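Long-range contacts in catalase (Pseudomonas syringae, PDB 1M7S), which breaks down hydrogen peroxide into water and oxygen at a heme iron and so protects the cell from peroxide damage: residues E304-A309 with L347-P352; M308-L313 with F330-T335. One frame throughout, in Å; residues are numbered along the deposited sequence.

Contact 1. Residues E304-A309 with L347-P352; sequences EQVAMA and LPVNQP. With HEM (protoporphyrin IX containing Fe), chain E.
The backbones of 304-309 and 347-352 come closest at Val-306 and Val-349, whose CA atoms are 5.9 Å apart, and both segments are irregular here. Asn-350 carries the polar part of the contact with its side-chain amide. Its ND2 donates to Gln-305 O at 3.1 Å, with the acceptor close to the amide plane and an N-H...O angle of 161°. Its OD1 accepts from Ala-307 N at 2.9 Å; this donor is tilted 29° from the carbonyl plane. The amide thus spans Val-306, bonding the C=O before it and the N-H after it. A second acceptor, Gly-344 O, also holds ND2. The CB of Ala-307 lies against the same amide.

Van der Waals packing surrounds these bonds. Val-349 CG1 approaches Val-306 CA at 3.8 Å. In both valines chi1 is 72°, which leaves CG2 anti to the backbone N, and the two CG2 methyls meet at 4.0 Å. Leu-347 puts CD1 against the amide of Gln-305, 3.6 Å from CD, and the two side chains cross at about a right angle. Gln-305 NE2 bonds to Asn-366 O of the second subunit.

Asn-350 so ties together two loops of the catalase fold. Arg-339, which bonds to the heme, also bonds to Glu-304 O and Val-306 O. Segment 304-309 is thus part of the surroundings of the heme propionates, where Met-308 CG packs 3.7 Å from HEM O1A.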
loop_
_atom_site.group_PDB
_atom_site.type_symbol
_atom_site.label_atom_id
_atom_site.label_comp_id
_atom_site.label_asym_id
_atom_site.label_seq_id
_atom_site.Cartn_x
_atom_site.Cartn_y
_atom_site.Cartn_z
ATOM N N GLU A 304 -0.060 16.747 8.378
ATOM C CA GLU A 304 0.400 15.353 8.279
ATOM C C GLU A 304 0.906 15.083 6.869
ATOM O O GLU A 304 1.918 14.434 6.714
ATOM C CB GLU A 304 -0.747 14.386 8.641
ATOM C CG GLU A 304 -0.254 12.962 8.865
ATOM C CD GLU A 304 0.797 12.824 9.964
ATOM O OE1 GLU A 304 1.644 11.883 9.870
ATOM O OE2 GLU A 304 0.822 13.564 10.952
ATOM N N GLN A 305 0.135 15.528 5.841
ATOM C CA GLN A 305 0.522 15.220 4.475
ATOM C C GLN A 305 1.593 16.095 3.837
ATOM O O GLN A 305 2.043 15.705 2.727
ATOM C CB GLN A 305 -0.716 15.164 3.576
ATOM C CG GLN A 305 -1.706 14.069 3.901
ATOM C CD GLN A 305 -2.840 13.988 2.901
ATOM O OE1 GLN A 305 -3.161 12.874 2.501
ATOM N NE2 GLN A 305 -3.424 15.135 2.464
ATOM N N VAL A 306 2.078 17.142 4.468
ATOM C CA VAL A 306 3.105 17.958 3.820
ATOM C C VAL A 306 4.360 17.127 3.618
ATOM O O VAL A 306 4.749 16.290 4.443
ATOM C CB VAL A 306 3.330 19.268 4.581
ATOM C CG1 VAL A 306 4.064 19.085 5.918
ATOM C CG2 VAL A 306 4.011 20.309 3.689
ATOM N N ALA A 307 5.033 17.325 2.491
ATOM C CA ALA A 307 6.220 16.573 2.086
ATOM C C ALA A 307 7.407 17.535 1.984
ATOM O O ALA A 307 7.480 18.303 1.019
ATOM C CB ALA A 307 5.937 15.880 0.758
ATOM N N MET A 308 8.190 17.614 3.063
ATOM C CA MET A 308 9.362 18.499 3.059
ATOM C C MET A 308 10.568 17.716 2.558
ATOM O O MET A 308 10.777 16.612 3.085
ATOM C CB MET A 308 9.666 18.951 4.498
ATOM C CG MET A 308 8.552 19.714 5.219
ATOM S SD MET A 308 8.444 21.363 4.418
ATOM C CE MET A 308 7.249 22.127 5.517
ATOM N N ALA A 309 11.324 18.199 1.575
ATOM C CA ALA A 309 12.461 17.400 1.102
ATOM C C ALA A 309 13.562 18.303 0.587
ATOM O O ALA A 309 13.298 19.151 -0.276
ATOM C CB ALA A 309 11.935 16.524 -0.061
ATOM N N LEU A 347 -0.790 16.573 -4.010
ATOM C CA LEU A 347 -1.753 16.946 -2.983
ATOM C C LEU A 347 -1.746 18.458 -2.842
ATOM O O LEU A 347 -0.697 19.074 -2.977
ATOM C CB LEU A 347 -1.425 16.310 -1.601
ATOM C CG LEU A 347 -1.419 14.781 -1.577
ATOM C CD1 LEU A 347 -0.945 14.241 -0.203
ATOM C CD2 LEU A 347 -2.840 14.201 -1.824
ATOM N N PRO A 348 -2.851 19.100 -2.510
ATOM C CA PRO A 348 -2.957 20.530 -2.331
ATOM C C PRO A 348 -1.797 21.184 -1.610
ATOM O O PRO A 348 -1.134 22.102 -2.163
ATOM C CB PRO A 348 -4.318 20.785 -1.617
ATOM C CG PRO A 348 -5.092 19.616 -2.172
ATOM C CD PRO A 348 -4.148 18.439 -2.307
ATOM N N VAL A 349 -1.385 20.699 -0.457
ATOM C CA VAL A 349 -0.332 21.325 0.334
ATOM C C VAL A 349 1.042 21.203 -0.322
ATOM O O VAL A 349 1.902 22.047 0.036
ATOM C CB VAL A 349 -0.343 20.785 1.789
ATOM C CG1 VAL A 349 0.170 19.354 1.810
ATOM C CG2 VAL A 349 0.420 21.676 2.746
ATOM N N ASN A 350 1.211 20.207 -1.165
ATOM C CA ASN A 350 2.512 20.001 -1.773
ATOM C C ASN A 350 2.637 20.606 -3.167
ATOM O O ASN A 350 3.754 20.639 -3.702
ATOM C CB ASN A 350 2.816 18.499 -1.809
ATOM C CG ASN A 350 2.951 17.969 -0.393
ATOM O OD1 ASN A 350 3.515 18.671 0.466
ATOM N ND2 ASN A 350 2.468 16.768 -0.153
ATOM N N GLN A 351 1.516 21.072 -3.744
ATOM C CA GLN A 351 1.637 21.590 -5.129
ATOM C C GLN A 351 2.409 22.906 -5.169
ATOM O O GLN A 351 2.329 23.727 -4.270
ATOM C CB GLN A 351 0.217 21.896 -5.648
ATOM C CG GLN A 351 -0.631 20.702 -5.995
ATOM C CD GLN A 351 -2.102 21.086 -6.171
ATOM O OE1 GLN A 351 -2.502 22.244 -6.281
ATOM N NE2 GLN A 351 -2.984 20.105 -6.141
ATOM N N PRO A 352 3.136 23.154 -6.249
ATOM C CA PRO A 352 3.856 24.401 -6.439
ATOM C C PRO A 352 2.820 25.446 -6.903
ATOM O O PRO A 352 1.722 25.047 -7.356
ATOM C CB PRO A 352 4.825 24.162 -7.600
ATOM C CG PRO A 352 4.155 23.048 -8.359
ATOM C CD PRO A 352 3.292 22.229 -7.376
HETATM C CHA HEM E . 12.463 14.314 8.596
HETATM C CHB HEM E . 15.781 17.642 9.757
HETATM C CHC HEM E . 19.286 14.428 8.895
HETATM C CHD HEM E . 16.034 11.475 6.811
HETATM C C1A HEM E . 13.072 15.481 8.995
HETATM C C2A HEM E . 12.346 16.702 9.420
HETATM C C3A HEM E . 13.261 17.616 9.739
HETATM C C4A HEM E . 14.568 17.009 9.552
HETATM C CMA HEM E . 13.058 19.064 10.208
HETATM C CAA HEM E . 10.810 16.778 9.422
HETATM C CBA HEM E . 10.196 17.538 8.199
HETATM C CGA HEM E . 8.672 17.712 8.442
HETATM O O1A HEM E . 7.972 17.036 7.649
HETATM O O2A HEM E . 8.417 18.532 9.346
HETATM C C1B HEM E . 17.020 17.082 9.597
HETATM C C2B HEM E . 18.293 17.775 9.748
HETATM C C3B HEM E . 19.270 16.872 9.522
HETATM C C4B HEM E . 18.636 15.620 9.213
HETATM C CMB HEM E . 18.410 19.258 10.129
HETATM C CAB HEM E . 20.792 17.009 9.568
HETATM C CBB HEM E . 21.435 18.142 9.361
HETATM C C1C HEM E . 18.714 13.417 8.166
HETATM C C2C HEM E . 19.442 12.422 7.413
HETATM C C3C HEM E . 18.549 11.623 6.816
HETATM C C4C HEM E . 17.236 12.072 7.227
HETATM C CMC HEM E . 20.985 12.345 7.260
HETATM C CAC HEM E . 18.748 10.412 5.883
HETATM C CBC HEM E . 19.700 10.347 4.934
HETATM C C1D HEM E . 14.782 11.974 7.193
HETATM C C2D HEM E . 13.516 11.338 6.871
HETATM C C3D HEM E . 12.537 12.106 7.353
HETATM C C4D HEM E . 13.156 13.247 7.992
HETATM C CMD HEM E . 13.442 10.000 6.114
HETATM C CAD HEM E . 11.000 11.879 7.263
HETATM C CBD HEM E . 10.433 12.700 6.049
HETATM C CGD HEM E . 8.978 12.404 5.737
HETATM O O1D HEM E . 8.341 13.328 5.119
HETATM O O2D HEM E . 8.427 11.314 6.029
HETATM N NA HEM E . 14.411 15.705 9.144
HETATM N NB HEM E . 17.253 15.767 9.247
HETATM N NC HEM E . 17.363 13.167 8.062
HETATM N ND HEM E . 14.515 13.167 7.835
HETATM FE FE HEM E . 15.889 14.471 8.507
HETATM O O HOH W 1 16.392 13.887 10.905
#

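Contact 2. Residues M308-L313 with F330-T335; sequences MAPANL and FSYADT. With HEM (protoporphyrin IX containing Fe), chain E.
Pro-310 packs over the ring of Tyr-332 in a buried CH-pi contact on the side of the heme where the iron is bound by protein. It joins the loop after helix 299-304 to helix 323-339. Pro-310 CD lies 3.5 Å from the centroid of the Tyr-332 ring, 18° off the ring normal. The opposite face of the ring carries HEM C1D, 3.5 Å above the plane and offset toward the rim. Pro-310 and the porphyrin thus lie on opposite faces of the ring, which is tilted against the porphyrin.

Two more residues of the loop meet Tyr-332. Met-308 O comes obliquely to the ring and reaches CD1 at 3.2 Å; the same oxygen accepts a hydrogen bond from Gln-336. Ala-309 CB touches Tyr-332 CB at 3.7 Å. Tyr-332 CG, anti to the carbonyl carbon (chi1 -68°), sits 3.4 Å from Pro-310 CD. The ring ends at the metal, where Tyr-332 OH binds the heme iron at 2.0 Å. Water 1 is bound to the iron at 2.5 Å. Arg-328, from the same helix, hydrogen-bonds to Tyr-332 OH, giving the ligand oxygen a second partner besides the iron. This proximal tyrosine ligand is the hallmark of heme catalases.

Ala-309 and Pro-310 begin a type I turn that runs to Asn-312, closed by Asn-312 N to Ala-309 O. Water 2 accepts from Ala-333 N at 3.2 Å and, weakly, from Ala-311 N, so it links turn and helix.

Ser-331 and Thr-335, on the same helix, also line the heme. Val-122 of strand 117-124 touches Met-308, Pro-310 and Tyr-332, while Asp-120 of that strand bonds to Ala-309 N and Asn-312. The loop thus lies between strand 117-124 and helix 323-339.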
loop_
_atom_site.group_PDB
_atom_site.type_symbol
_atom_site.label_atom_id
_atom_site.label_comp_id
_atom_site.label_asym_id
_atom_site.label_seq_id
_atom_site.Cartn_x
_atom_site.Cartn_y
_atom_site.Cartn_z
ATOM N N MET A 308 8.190 17.614 3.063
ATOM C CA MET A 308 9.362 18.499 3.059
ATOM C C MET A 308 10.568 17.716 2.558
ATOM O O MET A 308 10.777 16.612 3.085
ATOM C CB MET A 308 9.666 18.951 4.498
ATOM C CG MET A 308 8.552 19.714 5.219
ATOM S SD MET A 308 8.444 21.363 4.418
ATOM C CE MET A 308 7.249 22.127 5.517
ATOM N N ALA A 309 11.324 18.199 1.575
ATOM C CA ALA A 309 12.461 17.400 1.102
ATOM C C ALA A 309 13.562 18.303 0.587
ATOM O O ALA A 309 13.298 19.151 -0.276
ATOM C CB ALA A 309 11.935 16.524 -0.061
ATOM N N PRO A 310 14.785 18.050 0.976
ATOM C CA PRO A 310 15.943 18.792 0.494
ATOM C C PRO A 310 16.031 18.650 -1.011
ATOM O O PRO A 310 16.545 19.530 -1.701
ATOM C CB PRO A 310 17.160 18.280 1.288
ATOM C CG PRO A 310 16.489 17.714 2.520
ATOM C CD PRO A 310 15.182 17.073 2.026
ATOM N N ALA A 311 15.474 17.598 -1.652
ATOM C CA ALA A 311 15.483 17.436 -3.076
ATOM C C ALA A 311 14.583 18.497 -3.751
ATOM O O ALA A 311 14.707 18.578 -4.972
ATOM C CB ALA A 311 14.994 16.060 -3.518
ATOM N N ASN A 312 13.687 19.181 -3.066
ATOM C CA ASN A 312 12.842 20.149 -3.774
ATOM C C ASN A 312 13.703 21.434 -3.848
ATOM O O ASN A 312 13.799 22.170 -2.873
ATOM C CB ASN A 312 11.544 20.392 -3.018
ATOM C CG ASN A 312 10.570 19.235 -3.117
ATOM O OD1 ASN A 312 10.501 18.578 -4.147
ATOM N ND2 ASN A 312 9.780 18.955 -2.068
ATOM N N LEU A 313 14.360 21.596 -4.972
ATOM C CA LEU A 313 15.295 22.685 -5.236
ATOM C C LEU A 313 14.847 23.508 -6.442
ATOM O O LEU A 313 14.066 23.012 -7.250
ATOM C CB LEU A 313 16.646 22.066 -5.677
ATOM C CG LEU A 313 17.374 21.329 -4.550
ATOM C CD1 LEU A 313 18.409 20.363 -5.136
ATOM C CD2 LEU A 313 17.984 22.329 -3.579
ATOM N N PHE A 330 18.301 12.124 -1.270
ATOM C CA PHE A 330 17.649 10.898 -1.663
ATOM C C PHE A 330 16.496 10.534 -0.707
ATOM O O PHE A 330 15.387 10.109 -1.150
ATOM C CB PHE A 330 18.682 9.720 -1.675
ATOM C CG PHE A 330 17.927 8.395 -1.868
ATOM C CD1 PHE A 330 17.398 8.087 -3.100
ATOM C CD2 PHE A 330 17.743 7.514 -0.816
ATOM C CE1 PHE A 330 16.685 6.906 -3.297
ATOM C CE2 PHE A 330 17.018 6.345 -0.990
ATOM C CZ PHE A 330 16.476 6.046 -2.229
ATOM N N SER A 331 16.815 10.556 0.585
ATOM C CA SER A 331 15.888 9.924 1.554
ATOM C C SER A 331 14.505 10.498 1.765
ATOM O O SER A 331 13.532 9.755 2.051
ATOM C CB SER A 331 16.654 9.903 2.913
ATOM O OG SER A 331 15.753 9.318 3.843
ATOM N N TYR A 332 14.377 11.820 1.693
ATOM C CA TYR A 332 13.020 12.379 2.009
ATOM C C TYR A 332 12.123 12.078 0.837
ATOM O O TYR A 332 11.019 11.592 1.003
ATOM C CB TYR A 332 13.144 13.886 2.212
ATOM C CG TYR A 332 13.909 14.312 3.442
ATOM C CD1 TYR A 332 13.225 14.993 4.459
ATOM C CD2 TYR A 332 15.252 13.989 3.607
ATOM C CE1 TYR A 332 13.919 15.455 5.572
ATOM C CE2 TYR A 332 15.913 14.420 4.736
ATOM C CZ TYR A 332 15.246 15.171 5.686
ATOM O OH TYR A 332 15.951 15.564 6.819
ATOM N N ALA A 333 12.628 12.261 -0.405
ATOM C CA ALA A 333 11.747 11.989 -1.561
ATOM C C ALA A 333 11.370 10.524 -1.567
ATOM O O ALA A 333 10.229 10.175 -1.858
ATOM C CB ALA A 333 12.429 12.385 -2.878
ATOM N N ASP A 334 12.323 9.664 -1.175
ATOM C CA ASP A 334 12.044 8.233 -1.136
ATOM C C ASP A 334 11.010 7.847 -0.076
ATOM O O ASP A 334 10.063 7.126 -0.386
ATOM C CB ASP A 334 13.361 7.517 -0.845
ATOM C CG ASP A 334 13.201 6.015 -0.829
ATOM O OD1 ASP A 334 12.721 5.485 -1.864
ATOM O OD2 ASP A 334 13.541 5.470 0.259
ATOM N N THR A 335 11.192 8.333 1.157
ATOM C CA THR A 335 10.188 7.945 2.183
ATOM C C THR A 335 8.812 8.528 1.839
ATOM O O THR A 335 7.786 7.968 2.204
ATOM C CB THR A 335 10.693 8.330 3.591
ATOM O OG1 THR A 335 9.868 7.678 4.585
ATOM C CG2 THR A 335 10.467 9.838 3.852
HETATM C CHA HEM E . 12.463 14.314 8.596
HETATM C CHB HEM E . 15.781 17.642 9.757
HETATM C CHC HEM E . 19.286 14.428 8.895
HETATM C CHD HEM E . 16.034 11.475 6.811
HETATM C C1A HEM E . 13.072 15.481 8.995
HETATM C C2A HEM E . 12.346 16.702 9.420
HETATM C C3A HEM E . 13.261 17.616 9.739
HETATM C C4A HEM E . 14.568 17.009 9.552
HETATM C CMA HEM E . 13.058 19.064 10.208
HETATM C CAA HEM E . 10.810 16.778 9.422
HETATM C CBA HEM E . 10.196 17.538 8.199
HETATM C CGA HEM E . 8.672 17.712 8.442
HETATM O O1A HEM E . 7.972 17.036 7.649
HETATM O O2A HEM E . 8.417 18.532 9.346
HETATM C C1B HEM E . 17.020 17.082 9.597
HETATM C C2B HEM E . 18.293 17.775 9.748
HETATM C C3B HEM E . 19.270 16.872 9.522
HETATM C C4B HEM E . 18.636 15.620 9.213
HETATM C CMB HEM E . 18.410 19.258 10.129
HETATM C CAB HEM E . 20.792 17.009 9.568
HETATM C CBB HEM E . 21.435 18.142 9.361
HETATM C C1C HEM E . 18.714 13.417 8.166
HETATM C C2C HEM E . 19.442 12.422 7.413
HETATM C C3C HEM E . 18.549 11.623 6.816
HETATM C C4C HEM E . 17.236 12.072 7.227
HETATM C CMC HEM E . 20.985 12.345 7.260
HETATM C CAC HEM E . 18.748 10.412 5.883
HETATM C CBC HEM E . 19.700 10.347 4.934
HETATM C C1D HEM E . 14.782 11.974 7.193
HETATM C C2D HEM E . 13.516 11.338 6.871
HETATM C C3D HEM E . 12.537 12.106 7.353
HETATM C C4D HEM E . 13.156 13.247 7.992
HETATM C CMD HEM E . 13.442 10.000 6.114
HETATM C CAD HEM E . 11.000 11.879 7.263
HETATM C CBD HEM E . 10.433 12.700 6.049
HETATM C CGD HEM E . 8.978 12.404 5.737
HETATM O O1D HEM E . 8.341 13.328 5.119
HETATM O O2D HEM E . 8.427 11.314 6.029
HETATM N NA HEM E . 14.411 15.705 9.144
HETATM N NB HEM E . 17.253 15.767 9.247
HETATM N NC HEM E . 17.363 13.167 8.062
HETATM N ND HEM E . 14.515 13.167 7.835
HETATM FE FE HEM E . 15.889 14.471 8.507
HETATM O O HOH W 2 14.909 14.502 -0.620
HETATM O O HOH W 1 16.392 13.887 10.905
#

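Overall arrangement
Along the chain, helix 299-304 ends at the start of 304-309, and the loop then runs through Met-308 and Ala-309, which belong to both contacts, into 308-313. After strand 317-319 the chain enters helix 323-339. Contact 2 closes the shorter excursion, bringing 330-335 back to the loop. The chain leaves this helix and reaches 347-352, where contact 1 closes the longer excursion. Contact 2 is therefore nested inside contact 1. Their centres lie 11 Å apart. Together they tie one loop to the heme-ligating helix and to the loop that follows it. Both contacts touch the heme and the second subunit.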